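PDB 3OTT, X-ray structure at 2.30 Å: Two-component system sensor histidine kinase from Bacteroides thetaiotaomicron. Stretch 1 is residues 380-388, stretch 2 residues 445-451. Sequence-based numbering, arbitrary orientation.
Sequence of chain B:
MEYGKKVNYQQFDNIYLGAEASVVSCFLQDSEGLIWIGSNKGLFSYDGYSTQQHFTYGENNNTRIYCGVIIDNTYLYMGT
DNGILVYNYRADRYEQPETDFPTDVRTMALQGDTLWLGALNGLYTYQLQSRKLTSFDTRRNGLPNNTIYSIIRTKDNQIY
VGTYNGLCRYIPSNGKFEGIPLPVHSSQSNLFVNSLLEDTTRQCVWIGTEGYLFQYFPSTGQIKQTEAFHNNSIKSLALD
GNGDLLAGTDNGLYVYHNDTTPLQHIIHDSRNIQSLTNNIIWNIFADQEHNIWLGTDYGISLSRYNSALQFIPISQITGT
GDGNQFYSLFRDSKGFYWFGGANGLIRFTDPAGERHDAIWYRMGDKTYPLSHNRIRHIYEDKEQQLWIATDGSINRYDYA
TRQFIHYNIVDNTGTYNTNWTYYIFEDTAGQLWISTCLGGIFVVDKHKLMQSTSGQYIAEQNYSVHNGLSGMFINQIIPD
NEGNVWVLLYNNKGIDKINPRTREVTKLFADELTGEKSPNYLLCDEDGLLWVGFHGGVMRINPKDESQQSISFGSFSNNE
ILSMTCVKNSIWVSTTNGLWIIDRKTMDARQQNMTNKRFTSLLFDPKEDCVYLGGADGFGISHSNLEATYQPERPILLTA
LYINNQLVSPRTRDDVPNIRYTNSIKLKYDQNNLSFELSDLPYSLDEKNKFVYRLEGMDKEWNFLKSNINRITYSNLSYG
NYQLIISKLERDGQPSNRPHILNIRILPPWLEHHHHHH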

# COMPACT_ATOMS: atom_id res chain seq x y z
N GLU B 380 -14.89 -6.20 26.84
CA GLU B 380 -15.02 -7.64 27.07
C GLU B 380 -15.85 -7.88 28.32
O GLU B 380 -15.53 -7.33 29.38
CB GLU B 380 -13.62 -8.28 27.22
CG GLU B 380 -13.70 -9.77 27.19
CD GLU B 380 -12.36 -10.50 27.31
OE1 GLU B 380 -11.26 -9.97 26.98
OE2 GLU B 380 -12.43 -11.65 27.70
N ASP B 381 -16.89 -8.70 28.23
CA ASP B 381 -17.79 -8.92 29.40
C ASP B 381 -17.29 -9.95 30.42
O ASP B 381 -16.12 -10.38 30.35
CB ASP B 381 -19.24 -9.21 29.01
CG ASP B 381 -19.42 -10.58 28.33
OD1 ASP B 381 -18.57 -11.49 28.49
OD2 ASP B 381 -20.46 -10.75 27.63
N LYS B 382 -18.19 -10.38 31.32
CA LYS B 382 -17.84 -11.26 32.44
C LYS B 382 -17.64 -12.66 31.97
O LYS B 382 -17.05 -13.46 32.68
CB LYS B 382 -18.93 -11.30 33.55
CG LYS B 382 -19.45 -9.95 34.05
CD LYS B 382 -18.36 -9.09 34.68
CE LYS B 382 -19.03 -7.95 35.47
NZ LYS B 382 -18.03 -6.95 35.83
N GLU B 383 -18.19 -13.01 30.81
CA GLU B 383 -18.02 -14.38 30.33
C GLU B 383 -17.04 -14.39 29.17
O GLU B 383 -17.05 -15.30 28.35
CB GLU B 383 -19.37 -14.97 29.94
CG GLU B 383 -20.29 -15.21 31.17
CD GLU B 383 -21.73 -15.61 30.78
OE1 GLU B 383 -22.40 -14.83 30.04
OE2 GLU B 383 -22.20 -16.71 31.22
N GLN B 384 -16.22 -13.34 29.09
CA GLN B 384 -15.22 -13.24 28.01
C GLN B 384 -15.83 -13.05 26.59
O GLN B 384 -15.21 -13.38 25.59
CB GLN B 384 -14.19 -14.42 28.07
CG GLN B 384 -13.37 -14.46 29.41
CD GLN B 384 -14.17 -15.12 30.58
OE1 GLN B 384 -14.66 -16.23 30.44
NE2 GLN B 384 -14.34 -14.42 31.69
N GLN B 385 -17.01 -12.47 26.49
CA GLN B 385 -17.55 -12.18 25.18
C GLN B 385 -17.15 -10.72 24.80
O GLN B 385 -17.22 -9.80 25.62
CB GLN B 385 -19.07 -12.34 25.18
CG GLN B 385 -19.66 -13.75 25.49
CD GLN B 385 -19.52 -14.68 24.30
OE1 GLN B 385 -19.94 -14.36 23.18
NE2 GLN B 385 -18.88 -15.83 24.53
N LEU B 386 -16.77 -10.53 23.54
CA LEU B 386 -16.26 -9.28 23.07
C LEU B 386 -17.44 -8.43 22.49
O LEU B 386 -18.10 -8.89 21.56
CB LEU B 386 -15.23 -9.57 21.99
CG LEU B 386 -14.23 -8.44 21.61
CD1 LEU B 386 -14.84 -7.45 20.73
CD2 LEU B 386 -13.66 -7.73 22.83
N TRP B 387 -17.69 -7.25 23.06
CA TRP B 387 -18.70 -6.36 22.52
C TRP B 387 -18.14 -5.04 21.93
O TRP B 387 -17.14 -4.52 22.42
CB TRP B 387 -19.69 -5.98 23.58
CG TRP B 387 -20.46 -7.19 24.18
CD1 TRP B 387 -20.06 -7.94 25.22
CD2 TRP B 387 -21.76 -7.67 23.81
NE1 TRP B 387 -20.99 -8.88 25.51
CE2 TRP B 387 -22.06 -8.73 24.67
CE3 TRP B 387 -22.70 -7.28 22.85
CZ2 TRP B 387 -23.24 -9.44 24.59
CZ3 TRP B 387 -23.87 -7.97 22.77
CH2 TRP B 387 -24.14 -9.05 23.63
N ILE B 388 -18.77 -4.49 20.88
CA ILE B 388 -18.31 -3.20 20.37
C ILE B 388 -19.52 -2.26 20.27
O ILE B 388 -20.66 -2.72 19.96
CB ILE B 388 -17.50 -3.31 19.04
CG1 ILE B 388 -18.34 -4.02 18.00
CG2 ILE B 388 -16.11 -4.11 19.22
CD1 ILE B 388 -17.86 -3.70 16.55
N ASP B 445 -31.18 -7.50 29.37
CA ASP B 445 -30.80 -8.80 29.85
C ASP B 445 -29.84 -9.49 28.84
O ASP B 445 -30.24 -9.83 27.74
CB ASP B 445 -32.03 -9.65 30.14
CG ASP B 445 -31.66 -11.03 30.77
OD1 ASP B 445 -30.94 -11.83 30.12
OD2 ASP B 445 -32.11 -11.32 31.90
N LYS B 446 -28.59 -9.67 29.22
CA LYS B 446 -27.56 -10.13 28.28
C LYS B 446 -27.90 -11.49 27.59
O LYS B 446 -27.93 -11.59 26.35
CB LYS B 446 -26.20 -10.20 28.97
CG LYS B 446 -25.03 -10.30 28.00
CD LYS B 446 -23.76 -10.39 28.73
CE LYS B 446 -23.47 -11.88 29.15
NZ LYS B 446 -22.01 -12.00 29.39
N HIS B 447 -28.23 -12.51 28.39
CA HIS B 447 -28.56 -13.84 27.80
C HIS B 447 -29.79 -13.85 26.93
O HIS B 447 -29.78 -14.47 25.87
CB HIS B 447 -28.56 -14.98 28.83
CG HIS B 447 -27.18 -15.26 29.36
ND1 HIS B 447 -26.94 -15.76 30.62
CD2 HIS B 447 -25.96 -15.07 28.79
CE1 HIS B 447 -25.63 -15.88 30.80
NE2 HIS B 447 -25.01 -15.46 29.70
N LYS B 448 -30.85 -13.14 27.33
CA LYS B 448 -32.00 -13.03 26.46
C LYS B 448 -31.66 -12.28 25.16
O LYS B 448 -32.04 -12.67 24.07
CB LYS B 448 -33.22 -12.46 27.22
CG LYS B 448 -34.04 -13.56 27.83
CD LYS B 448 -34.85 -13.14 29.03
CE LYS B 448 -35.94 -12.12 28.68
NZ LYS B 448 -37.12 -12.40 29.56
N LEU B 449 -30.88 -11.22 25.24
CA LEU B 449 -30.51 -10.60 23.99
C LEU B 449 -29.76 -11.62 23.09
O LEU B 449 -30.11 -11.78 21.90
CB LEU B 449 -29.67 -9.36 24.23
CG LEU B 449 -29.13 -8.66 23.01
CD1 LEU B 449 -30.26 -8.00 22.23
CD2 LEU B 449 -28.03 -7.68 23.43
N MET B 450 -28.74 -12.30 23.64
CA MET B 450 -27.93 -13.25 22.86
C MET B 450 -28.76 -14.36 22.23
O MET B 450 -28.45 -14.84 21.10
CB MET B 450 -26.83 -13.87 23.73
CG MET B 450 -25.67 -12.92 23.94
SD MET B 450 -24.41 -13.42 25.11
CE MET B 450 -23.91 -15.06 24.57
N GLN B 451 -29.82 -14.75 22.93
CA GLN B 451 -30.65 -15.84 22.45
C GLN B 451 -31.80 -15.35 21.58
O GLN B 451 -32.43 -16.14 20.92
CB GLN B 451 -31.14 -16.75 23.60
CG GLN B 451 -30.02 -17.21 24.54
CD GLN B 451 -29.07 -18.27 23.93
OE1 GLN B 451 -29.45 -19.44 23.74
NE2 GLN B 451 -27.80 -17.87 23.69

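The turn and following strand of stretch 1 meet the helix of stretch 2 through a small side-chain contact in which a charged cluster centred on Lys-446 adjoins an apolar patch around Trp-387. The backbones stay well apart, with the nearest CA atoms, those of Asp-381 and Lys-446, at 9.9 Å, so long side chains span the gap. Lys-446, in the first turn of the helix, reaches across and places its NZ 2.7 Å from OD2 of Asp-381 and 2.9 Å from OE1 of Glu-383, forming a salt bridge with each carboxylate. The same Glu-383 OE1 accepts a hydrogen bond from His-447 NE2 (2.7 Å), lying at the edge of the imidazole ring near its plane, where the N-H can point at it. One oxygen thus joins two consecutive helix residues.

Asp-381 is held in place for its part by its own loop. It opens a type I turn that ends at Gln-384, and its OD1 accepts from the backbone N of Glu-383 (2.8 Å) and of Gln-385 (2.7 Å). Its OD2, besides meeting the lysine, accepts a nearly straight hydrogen bond from Trp-387 NE1 (2.9 Å, 170°). This carboxylate therefore ties the turn, the indole and the helix together.

Beyond its NE1, the indole turns to carbon contacts. Trp-387 CZ2 lies 3.9 Å from Lys-446 CG, so the lysine packs its aliphatic portion against the ring while its amine serves the acids. Trp-387 CH2 approaches Leu-449 CD2 at 4.1 Å and Met-450 CG at 4.2 Å; all three helix residues meet the ring obliquely. Gln-385 adds a looser contact, its OE1 4.3 Å from Met-450 CE. Within stretch 2, Asp-445 caps the helix, its OD1 accepting from Lys-448 N at 3.1 Å.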